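PDB 2QH5: mannose-6-phosphate isomerase from Helicobacter pylori, which probably catalyses, through the nucleotidyl transferase domain present here, the conversion of alpha-D-mannose 1-phosphate and GTP to GDP-mannose and diphosphate. Local coordinates for residues I5-S11 / L106-S112; K37-E41 / E69-E73; E60-F64 / F226-R232. All blocks are in the same frame, centred on the assembly; numbering follows the deposited sequence.

The three contacts lie in one nucleotidyl transferase domain of GT-A type, their centres about 15 to 17 Å apart. Interaction 1 pairs two neighbouring strands about 5 Å from the chain centre; interactions 2 and 3 lie about 18 and 19 Å out. Along the chain, interaction 2 is nested within the loop closed by interaction 1, whereas interaction 3 crosses both by reaching forward to 226-232. Interactions 1 and 2 touch, since Phe40 packs against Leu9, Ser11 and Ser112. Helix 63-69 connects interactions 2 and 3: interaction 3 uses its start, and interaction 2 its last residue and the loop that follows. Strand order 106-111, 5-10, 53-59, 78-84, 230-233 thus ties chain-distant pieces into one sheet.

Interaction 1. Residues I5-S11 / L106-S112; sequences IKNILLS and LLIVTPS
Ile8 is the bump that fits between Leu107 and Val109: its CG1 lies 3.9 Å from Leu107 CG, and its CB lies 4.0 Å from Val109 CG2. Val109 in turn offers its other branch to the next knob, with CG1 3.7 Å from Leu10 CD1, so the branches interlock along this face. On the reverse face one pair is tighter than usual, Ile5 CG2 lying 3.5 Å from Ile108 CD1. Farther on, Leu9 CD2 rests 3.6 Å from Ser112 CB. Asn7, with CG anti to the backbone N (chi1 179°), carries its amide across to the partner strand. There ND2 donates to Thr110 OG1 at 2.7 Å and to Ile108 O at 3.0 Å, both within the amide plane or close to it, which fixes the amide's rotation. Ile108 O also accepts from Ile8 N, the two donors arriving from opposite faces of its carbonyl plane. The strands pair in parallel, axes 23° apart, with helices on both faces, as expected for the central sheet of a GT-A (Rossmann-like) domain: helix 90-99 packs on the Ile8 face, helices 39-48 and 119-134 cover the Asn7 face, and strand 53-59 flanks strand 5-10.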
loop_
_atom_site.group_PDB
_atom_site.type_symbol
_atom_site.label_atom_id
_atom_site.label_comp_id
_atom_site.label_asym_id
_atom_site.label_seq_id
_atom_site.Cartn_x
_atom_site.Cartn_y
_atom_site.Cartn_z
ATOM N N ILE A 5 6.588 5.727 12.512
ATOM C CA ILE A 5 6.202 4.723 11.518
ATOM C C ILE A 5 4.687 4.744 11.266
ATOM O O ILE A 5 3.882 4.562 12.185
ATOM C CB ILE A 5 6.651 3.293 11.906
ATOM C CG1 ILE A 5 8.128 3.263 12.323
ATOM C CG2 ILE A 5 6.435 2.341 10.751
ATOM C CD1 ILE A 5 8.599 1.917 12.831
ATOM N N LYS A 6 4.314 4.955 10.007
ATOM C CA LYS A 6 2.926 5.099 9.612
ATOM C C LYS A 6 2.426 3.904 8.826
ATOM O O LYS A 6 3.089 3.438 7.896
ATOM C CB LYS A 6 2.768 6.327 8.726
ATOM C CG LYS A 6 2.359 7.596 9.416
ATOM C CD LYS A 6 1.858 8.548 8.357
ATOM C CE LYS A 6 1.365 9.847 8.947
ATOM N NZ LYS A 6 0.936 10.761 7.857
ATOM N N ASN A 7 1.243 3.422 9.191
ATOM C CA ASN A 7 0.544 2.447 8.377
ATOM C C ASN A 7 -0.351 3.186 7.395
ATOM O O ASN A 7 -1.200 3.969 7.806
ATOM C CB ASN A 7 -0.288 1.500 9.245
ATOM C CG ASN A 7 -1.054 0.472 8.426
ATOM O OD1 ASN A 7 -2.154 0.068 8.804
ATOM N ND2 ASN A 7 -0.480 0.048 7.300
ATOM N N ILE A 8 -0.143 2.958 6.100
ATOM C CA ILE A 8 -1.039 3.486 5.077
ATOM C C ILE A 8 -1.947 2.361 4.624
ATOM O O ILE A 8 -1.555 1.514 3.817
ATOM C CB ILE A 8 -0.300 4.064 3.866
ATOM C CG1 ILE A 8 0.802 5.048 4.303
ATOM C CG2 ILE A 8 -1.299 4.707 2.910
ATOM C CD1 ILE A 8 0.319 6.246 5.082
ATOM N N LEU A 9 -3.166 2.373 5.150
ATOM C CA LEU A 9 -4.119 1.286 4.953
ATOM C C LEU A 9 -4.995 1.621 3.748
ATOM O O LEU A 9 -5.914 2.427 3.843
ATOM C CB LEU A 9 -4.964 1.109 6.233
ATOM C CG LEU A 9 -5.343 -0.275 6.752
ATOM C CD1 LEU A 9 -6.391 -0.119 7.841
ATOM C CD2 LEU A 9 -5.852 -1.214 5.662
ATOM N N LEU A 10 -4.689 1.024 2.602
ATOM C CA LEU A 10 -5.405 1.332 1.372
ATOM C C LEU A 10 -6.699 0.541 1.253
ATOM O O LEU A 10 -6.665 -0.677 1.045
ATOM C CB LEU A 10 -4.529 1.043 0.152
ATOM C CG LEU A 10 -3.188 1.763 0.002
ATOM C CD1 LEU A 10 -2.411 1.111 -1.119
ATOM C CD2 LEU A 10 -3.372 3.232 -0.277
ATOM N N SER A 11 -7.832 1.240 1.354
ATOM C CA SER A 11 -9.150 0.617 1.223
ATOM C C SER A 11 -9.913 1.087 -0.016
ATOM O O SER A 11 -10.744 0.355 -0.552
ATOM C CB SER A 11 -9.979 0.872 2.474
ATOM O OG SER A 11 -9.240 0.521 3.628
ATOM N N LEU A 106 8.606 6.681 8.233
ATOM C CA LEU A 106 8.569 5.467 7.425
ATOM C C LEU A 106 7.147 5.014 7.214
ATOM O O LEU A 106 6.329 5.047 8.131
ATOM C CB LEU A 106 9.375 4.336 8.083
ATOM C CG LEU A 106 10.879 4.558 8.307
ATOM C CD1 LEU A 106 11.408 3.615 9.380
ATOM C CD2 LEU A 106 11.687 4.428 7.013
ATOM N N LEU A 107 6.874 4.570 5.995
ATOM C CA LEU A 107 5.535 4.248 5.565
ATOM C C LEU A 107 5.427 2.766 5.318
ATOM O O LEU A 107 6.201 2.204 4.553
ATOM C CB LEU A 107 5.218 4.994 4.267
ATOM C CG LEU A 107 4.441 6.309 4.233
ATOM C CD1 LEU A 107 4.827 7.263 5.324
ATOM C CD2 LEU A 107 4.651 6.948 2.862
ATOM N N ILE A 108 4.464 2.136 5.978
ATOM C CA ILE A 108 4.134 0.748 5.730
ATOM C C ILE A 108 2.793 0.754 5.005
ATOM O O ILE A 108 1.763 1.025 5.620
ATOM C CB ILE A 108 4.040 -0.050 7.050
ATOM C CG1 ILE A 108 5.354 0.030 7.826
ATOM C CG2 ILE A 108 3.679 -1.517 6.790
ATOM C CD1 ILE A 108 5.262 -0.530 9.231
ATOM N N VAL A 109 2.826 0.464 3.702
ATOM C CA VAL A 109 1.663 0.563 2.813
ATOM C C VAL A 109 1.023 -0.808 2.618
ATOM O O VAL A 109 1.633 -1.708 2.055
ATOM C CB VAL A 109 2.064 1.161 1.438
ATOM C CG1 VAL A 109 0.898 1.142 0.472
ATOM C CG2 VAL A 109 2.589 2.579 1.604
ATOM N N THR A 110 -0.215 -0.957 3.088
ATOM C CA THR A 110 -0.858 -2.268 3.211
ATOM C C THR A 110 -2.282 -2.256 2.678
ATOM O O THR A 110 -3.142 -1.609 3.263
ATOM C CB THR A 110 -0.910 -2.727 4.705
ATOM O OG1 THR A 110 -1.511 -1.705 5.524
ATOM C CG2 THR A 110 0.486 -2.998 5.228
ATOM N N PRO A 111 -2.545 -2.979 1.574
ATOM C CA PRO A 111 -3.925 -3.119 1.102
ATOM C C PRO A 111 -4.805 -3.840 2.129
ATOM O O PRO A 111 -4.319 -4.683 2.874
ATOM C CB PRO A 111 -3.780 -3.959 -0.177
ATOM C CG PRO A 111 -2.355 -3.790 -0.593
ATOM C CD PRO A 111 -1.596 -3.686 0.698
ATOM N N SER A 112 -6.090 -3.505 2.162
ATOM C CA SER A 112 -6.991 -3.978 3.216
ATOM C C SER A 112 -7.625 -5.333 2.915
ATOM O O SER A 112 -8.061 -6.023 3.831
ATOM C CB SER A 112 -8.089 -2.946 3.469
ATOM O OG SER A 112 -8.740 -2.610 2.259
#

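Interaction 2. Residues K37-E41 / E69-E73; sequences KSLFE and EIKNE
The Phe40 ring and the Glu69 carboxylate meet with their planes 77° apart, so the two flat groups do not stack. Phe40 CD2 stands 4.0 Å from Glu69 OE2, and Phe40 CE2 lies 3.6 Å from Ile70 CG2, both partners approaching the ring obliquely. The Ile70 and Phe40 side chains cross at about a right angle. A second pair of flat groups, the carboxylates of Glu41 and Glu73, is likewise turned steeply, at 80°.

Polar evidence centres on Ser38, which occupies the N-cap of helix 39-48. Its hydroxyl sits between the backbone N and the carbonyl carbon (chi1 66°), a position from which it serves two partners. Ser38 OG donates to Glu69 OE2 at 2.6 Å, arriving from above the carboxylate plane, and accepts from Glu41 N at 3.2 Å. In return Glu41 OE1 accepts a weak bond from Ser38 N, 3.3 Å long, completing the capping box. Ser38 has a second conformer, so the OG bonds to Glu69 and Glu41 hold for one conformer and are to that extent uncertain.

Acidic groups gather here. Glu41 OE2 and Glu73 OE2 are 3.6 Å apart, a closeness that may raise the proton affinity of one of them. Lys37 NZ, 3.7 Å from Glu73 OE2, forms a long salt bridge that may partly offset the repulsion between the two carboxylates, and Lys32 makes a weak, long ion pair with Glu41. The helix start may also favour the nearby negative charge of Glu69.

The contact joins the first turn of helix 39-48 to the loop that leaves helix 63-69. Phe40 and Ile70 both pack on Ile56 of strand 53-59, Phe30 meets the Phe40 ring, and Ile70 and Glu73 reach Phe44 one turn along helix 39-48.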
loop_
_atom_site.group_PDB
_atom_site.type_symbol
_atom_site.label_atom_id
_atom_site.label_comp_id
_atom_site.label_asym_id
_atom_site.label_seq_id
_atom_site.Cartn_x
_atom_site.Cartn_y
_atom_site.Cartn_z
ATOM N N LYS A 37 -15.324 -11.177 11.742
ATOM C CA LYS A 37 -14.422 -10.083 11.382
ATOM C C LYS A 37 -14.248 -9.919 9.871
ATOM O O LYS A 37 -14.403 -10.872 9.104
ATOM C CB LYS A 37 -13.066 -10.250 12.077
ATOM C CG LYS A 37 -13.145 -10.181 13.599
ATOM C CD LYS A 37 -11.829 -9.749 14.225
ATOM C CE LYS A 37 -11.988 -9.505 15.722
ATOM N NZ LYS A 37 -10.764 -8.899 16.330
ATOM N N SER A 38 -13.934 -8.690 9.464
ATOM C CA SER A 38 -13.738 -8.358 8.053
ATOM C C SER A 38 -12.257 -8.284 7.698
ATOM O O SER A 38 -11.402 -8.134 8.580
ATOM C CB SER A 38 -14.414 -7.025 7.719
ATOM O OG SER A 38 -13.786 -5.951 8.398
ATOM N N LEU A 39 -11.958 -8.396 6.404
ATOM C CA LEU A 39 -10.584 -8.261 5.908
ATOM C C LEU A 39 -9.981 -6.929 6.334
ATOM O O LEU A 39 -8.843 -6.880 6.806
ATOM C CB LEU A 39 -10.548 -8.366 4.388
ATOM C CG LEU A 39 -10.642 -9.770 3.807
ATOM C CD1 LEU A 39 -10.787 -9.713 2.284
ATOM C CD2 LEU A 39 -9.424 -10.582 4.220
ATOM N N PHE A 40 -10.773 -5.866 6.176
ATOM C CA PHE A 40 -10.419 -4.516 6.592
ATOM C C PHE A 40 -9.969 -4.425 8.056
ATOM O O PHE A 40 -8.890 -3.902 8.334
ATOM C CB PHE A 40 -11.580 -3.543 6.311
ATOM C CG PHE A 40 -11.345 -2.147 6.827
ATOM C CD1 PHE A 40 -10.587 -1.241 6.097
ATOM C CD2 PHE A 40 -11.876 -1.744 8.050
ATOM C CE1 PHE A 40 -10.353 0.035 6.583
ATOM C CE2 PHE A 40 -11.647 -0.470 8.536
ATOM C CZ PHE A 40 -10.885 0.419 7.807
ATOM N N GLU A 41 -10.776 -4.928 8.990
ATOM C CA GLU A 41 -10.393 -4.864 10.407
ATOM C C GLU A 41 -9.265 -5.831 10.775
ATOM O O GLU A 41 -8.506 -5.579 11.711
ATOM C CB GLU A 41 -11.597 -5.047 11.332
ATOM C CG GLU A 41 -12.230 -6.414 11.310
ATOM C CD GLU A 41 -13.402 -6.509 12.260
ATOM O OE1 GLU A 41 -14.554 -6.453 11.777
ATOM O OE2 GLU A 41 -13.170 -6.616 13.488
ATOM N N GLU A 69 -16.208 -0.419 11.917
ATOM C CA GLU A 69 -15.568 -1.730 12.024
ATOM C C GLU A 69 -14.279 -1.744 12.835
ATOM O O GLU A 69 -13.807 -2.806 13.239
ATOM C CB GLU A 69 -15.342 -2.326 10.641
ATOM C CG GLU A 69 -16.599 -2.936 10.080
ATOM C CD GLU A 69 -16.444 -3.410 8.657
ATOM O OE1 GLU A 69 -17.445 -3.365 7.917
ATOM O OE2 GLU A 69 -15.331 -3.820 8.274
ATOM N N ILE A 70 -13.714 -0.565 13.070
ATOM C CA ILE A 70 -12.509 -0.440 13.883
ATOM C C ILE A 70 -12.744 0.398 15.142
ATOM O O ILE A 70 -11.816 1.006 15.677
ATOM C CB ILE A 70 -11.305 0.128 13.075
ATOM C CG1 ILE A 70 -11.639 1.493 12.467
ATOM C CG2 ILE A 70 -10.874 -0.856 11.999
ATOM C CD1 ILE A 70 -10.437 2.390 12.289
ATOM N N LYS A 71 -13.987 0.418 15.616
ATOM C CA LYS A 71 -14.324 1.136 16.842
ATOM C C LYS A 71 -13.754 0.417 18.065
ATOM O O LYS A 71 -13.300 1.059 19.014
ATOM C CB LYS A 71 -15.842 1.315 16.966
ATOM C CG LYS A 71 -16.301 2.329 18.026
ATOM C CD LYS A 71 -16.091 3.779 17.587
ATOM C CE LYS A 71 -14.826 4.389 18.190
ATOM N NZ LYS A 71 -14.546 5.750 17.650
ATOM N N ASN A 72 -13.774 -0.914 18.023
ATOM C CA ASN A 72 -13.169 -1.752 19.063
ATOM C C ASN A 72 -11.647 -1.620 19.115
ATOM O O ASN A 72 -11.045 -1.685 20.190
ATOM C CB ASN A 72 -13.531 -3.228 18.843
ATOM C CG ASN A 72 -14.881 -3.606 19.438
ATOM O OD1 ASN A 72 -15.598 -2.767 19.989
ATOM N ND2 ASN A 72 -15.232 -4.882 19.328
ATOM N N GLU A 73 -11.041 -1.424 17.945
ATOM C CA GLU A 73 -9.591 -1.525 17.773
ATOM C C GLU A 73 -8.801 -0.271 18.182
ATOM O O GLU A 73 -7.615 -0.369 18.508
ATOM C CB GLU A 73 -9.264 -1.914 16.327
ATOM C CG GLU A 73 -10.217 -2.935 15.695
ATOM C CD GLU A 73 -9.851 -4.382 15.995
ATOM O OE1 GLU A 73 -8.725 -4.638 16.473
ATOM O OE2 GLU A 73 -10.694 -5.271 15.740
#

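Interaction 3. Residues E60-F64 / F226-R232; sequences EKHYF and FEKKIAR
Tyr63 and Ile230 form the tightly packed part of this contact. A chi1 of 170° swings the Tyr63 ring away from its own backbone N and out from the start of helix 63-69, to meet the isoleucine coming from the opposite direction. Tyr63 CE2 is 3.3 Å from Ile230 CD1, and the same methyl lies 3.2 Å from Tyr63 OH. Lys228 adds aliphatic bulk, its CB standing 3.4 Å from Tyr63 OH, while the rest of the lysine chain departs from the tyrosine. Strand 78-84 backs this region: Phe81 meets the Tyr63 ring edge-to-face, and Ile230 packs on both Phe81 and Leu83.

Phe64 and Phe226 lie on the solvent side, both exposed, in contrast to the buried Tyr63 and Ile230. They still touch closely, as a T-shaped pair with planes at 88° and centroids 4.9 Å apart. The edge of Phe64 points at one face of Phe226, where Phe64 CZ is 3.5 Å from Phe226 CE1 and offset toward the rim. Tyr63 and Phe226 are related only obliquely, whereas Phe64 carries Tyr63 CD1 over the centre of one face.

At the far end Glu60 reaches Arg232 in a salt bridge. A single oxygen, Glu60 OE2, is shared by Arg232 NE and Arg232 NH2, each 2.8 Å away. The carboxylate approaches the guanidinium at its edge and nearly in its plane, yet the N-H...O angle is 126° for each donor, so both bonds are weak individually. Several of these outer residues also touch a crystal neighbour, which may influence their pose.

Chemically, the contact joins the start of helix 63-69 to strand 230-233 through buried apolar packing and a charged pair at its margin. The cost is a polar one, because Tyr63 OH is buried against carbon without any partner in the model.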
loop_
_atom_site.group_PDB
_atom_site.type_symbol
_atom_site.label_atom_id
_atom_site.label_comp_id
_atom_site.label_asym_id
_atom_site.label_seq_id
_atom_site.Cartn_x
_atom_site.Cartn_y
_atom_site.Cartn_z
ATOM N N GLU A 60 -15.211 8.106 0.390
ATOM C CA GLU A 60 -16.002 8.878 1.344
ATOM C C GLU A 60 -17.371 8.240 1.594
ATOM O O GLU A 60 -17.949 8.440 2.656
ATOM C CB GLU A 60 -16.150 10.326 0.885
ATOM C CG GLU A 60 -16.884 10.474 -0.434
ATOM C CD GLU A 60 -16.837 11.877 -0.980
ATOM O OE1 GLU A 60 -17.414 12.112 -2.064
ATOM O OE2 GLU A 60 -16.222 12.745 -0.327
ATOM N N LYS A 61 -17.870 7.460 0.627
ATOM C CA LYS A 61 -19.103 6.686 0.811
ATOM C C LYS A 61 -18.991 5.723 1.988
ATOM O O LYS A 61 -19.968 5.508 2.708
ATOM C CB LYS A 61 -19.446 5.860 -0.430
ATOM C CG LYS A 61 -19.818 6.639 -1.673
ATOM C CD LYS A 61 -20.005 5.674 -2.841
ATOM C CE LYS A 61 -19.806 6.341 -4.206
ATOM N NZ LYS A 61 -21.071 6.894 -4.782
ATOM N N HIS A 62 -17.803 5.140 2.172
ATOM C CA HIS A 62 -17.626 4.061 3.147
ATOM C C HIS A 62 -16.980 4.501 4.448
ATOM O O HIS A 62 -16.707 3.664 5.304
ATOM C CB HIS A 62 -16.851 2.881 2.542
ATOM C CG HIS A 62 -17.219 2.586 1.124
ATOM N ND1 HIS A 62 -16.305 2.636 0.093
ATOM C CD2 HIS A 62 -18.407 2.265 0.558
ATOM C CE1 HIS A 62 -16.912 2.350 -1.045
ATOM N NE2 HIS A 62 -18.188 2.121 -0.791
ATOM N N TYR A 63 -16.746 5.805 4.605
ATOM C CA TYR A 63 -16.080 6.317 5.807
ATOM C C TYR A 63 -16.692 5.727 7.076
ATOM O O TYR A 63 -15.997 5.087 7.870
ATOM C CB TYR A 63 -16.097 7.855 5.863
ATOM C CG TYR A 63 -15.638 8.393 7.206
ATOM C CD1 TYR A 63 -16.538 8.953 8.109
ATOM C CD2 TYR A 63 -14.305 8.308 7.589
ATOM C CE1 TYR A 63 -16.110 9.424 9.354
ATOM C CE2 TYR A 63 -13.875 8.775 8.819
ATOM C CZ TYR A 63 -14.775 9.333 9.695
ATOM O OH TYR A 63 -14.329 9.794 10.911
ATOM N N PHE A 64 -17.999 5.919 7.244
ATOM C CA PHE A 64 -18.691 5.515 8.468
ATOM C C PHE A 64 -18.797 4.003 8.637
ATOM O O PHE A 64 -18.842 3.502 9.763
ATOM C CB PHE A 64 -20.061 6.190 8.556
ATOM C CG PHE A 64 -19.978 7.689 8.650
ATOM C CD1 PHE A 64 -19.840 8.319 9.893
ATOM C CD2 PHE A 64 -20.009 8.467 7.494
ATOM C CE1 PHE A 64 -19.745 9.703 9.977
ATOM C CE2 PHE A 64 -19.917 9.855 7.553
ATOM C CZ PHE A 64 -19.781 10.479 8.807
ATOM N N PHE A 226 -17.374 14.825 13.197
ATOM C CA PHE A 226 -17.319 13.358 13.142
ATOM C C PHE A 226 -16.339 12.882 14.206
ATOM O O PHE A 226 -15.980 11.704 14.251
ATOM C CB PHE A 226 -16.874 12.810 11.777
ATOM C CG PHE A 226 -17.682 13.300 10.612
ATOM C CD1 PHE A 226 -19.063 13.425 10.696
ATOM C CD2 PHE A 226 -17.057 13.600 9.409
ATOM C CE1 PHE A 226 -19.804 13.870 9.604
ATOM C CE2 PHE A 226 -17.788 14.039 8.309
ATOM C CZ PHE A 226 -19.164 14.175 8.407
ATOM N N GLU A 227 -15.919 13.822 15.052
ATOM C CA GLU A 227 -14.876 13.638 16.075
ATOM C C GLU A 227 -13.455 13.379 15.556
ATOM O O GLU A 227 -12.527 14.089 15.948
ATOM C CB GLU A 227 -15.297 12.628 17.159
ATOM C CG GLU A 227 -16.566 13.025 17.927
ATOM C CD GLU A 227 -16.491 14.413 18.580
ATOM O OE1 GLU A 227 -15.437 15.087 18.504
ATOM O OE2 GLU A 227 -17.506 14.830 19.181
ATOM N N LYS A 228 -13.287 12.382 14.687
ATOM C CA LYS A 228 -12.017 12.152 14.000
ATOM C C LYS A 228 -11.672 13.296 13.047
ATOM O O LYS A 228 -12.550 13.830 12.359
ATOM C CB LYS A 228 -12.063 10.858 13.186
ATOM C CG LYS A 228 -11.944 9.583 13.986
ATOM C CD LYS A 228 -10.506 9.272 14.356
ATOM C CE LYS A 228 -10.446 8.011 15.182
ATOM N NZ LYS A 228 -9.533 8.171 16.346
ATOM N N LYS A 229 -10.392 13.666 13.019
ATOM C CA LYS A 229 -9.866 14.529 11.974
ATOM C C LYS A 229 -9.835 13.722 10.688
ATOM O O LYS A 229 -9.350 12.598 10.663
ATOM C CB LYS A 229 -8.463 15.033 12.311
ATOM C CG LYS A 229 -7.768 15.793 11.172
ATOM C CD LYS A 229 -6.314 16.112 11.523
ATOM C CE LYS A 229 -5.608 16.860 10.400
ATOM N NZ LYS A 229 -4.118 16.883 10.552
ATOM N N ILE A 230 -10.384 14.315 9.639
ATOM C CA ILE A 230 -10.500 13.706 8.336
ATOM C C ILE A 230 -9.815 14.669 7.397
ATOM O O ILE A 230 -9.615 15.830 7.736
ATOM C CB ILE A 230 -12.018 13.495 7.975
ATOM C CG1 ILE A 230 -12.397 12.030 8.136
ATOM C CG2 ILE A 230 -12.383 13.962 6.559
ATOM C CD1 ILE A 230 -12.010 11.459 9.473
ATOM N N ALA A 231 -9.397 14.176 6.248
ATOM C CA ALA A 231 -9.000 15.037 5.157
ATOM C C ALA A 231 -9.664 14.442 3.931
ATOM O O ALA A 231 -9.715 13.219 3.818
ATOM C CB ALA A 231 -7.504 15.033 5.001
ATOM N N ARG A 232 -10.251 15.278 3.069
ATOM C CA ARG A 232 -10.557 14.838 1.703
ATOM C C ARG A 232 -10.179 15.852 0.657
ATOM O O ARG A 232 -9.892 17.006 0.968
ATOM C CB ARG A 232 -11.989 14.304 1.486
ATOM C CG ARG A 232 -13.140 14.993 2.155
ATOM C CD ARG A 232 -13.996 15.786 1.174
ATOM N NE ARG A 232 -14.574 15.037 0.055
ATOM C CZ ARG A 232 -15.114 15.620 -1.018
ATOM N NH1 ARG A 232 -15.145 16.943 -1.115
ATOM N NH2 ARG A 232 -15.618 14.894 -2.003
#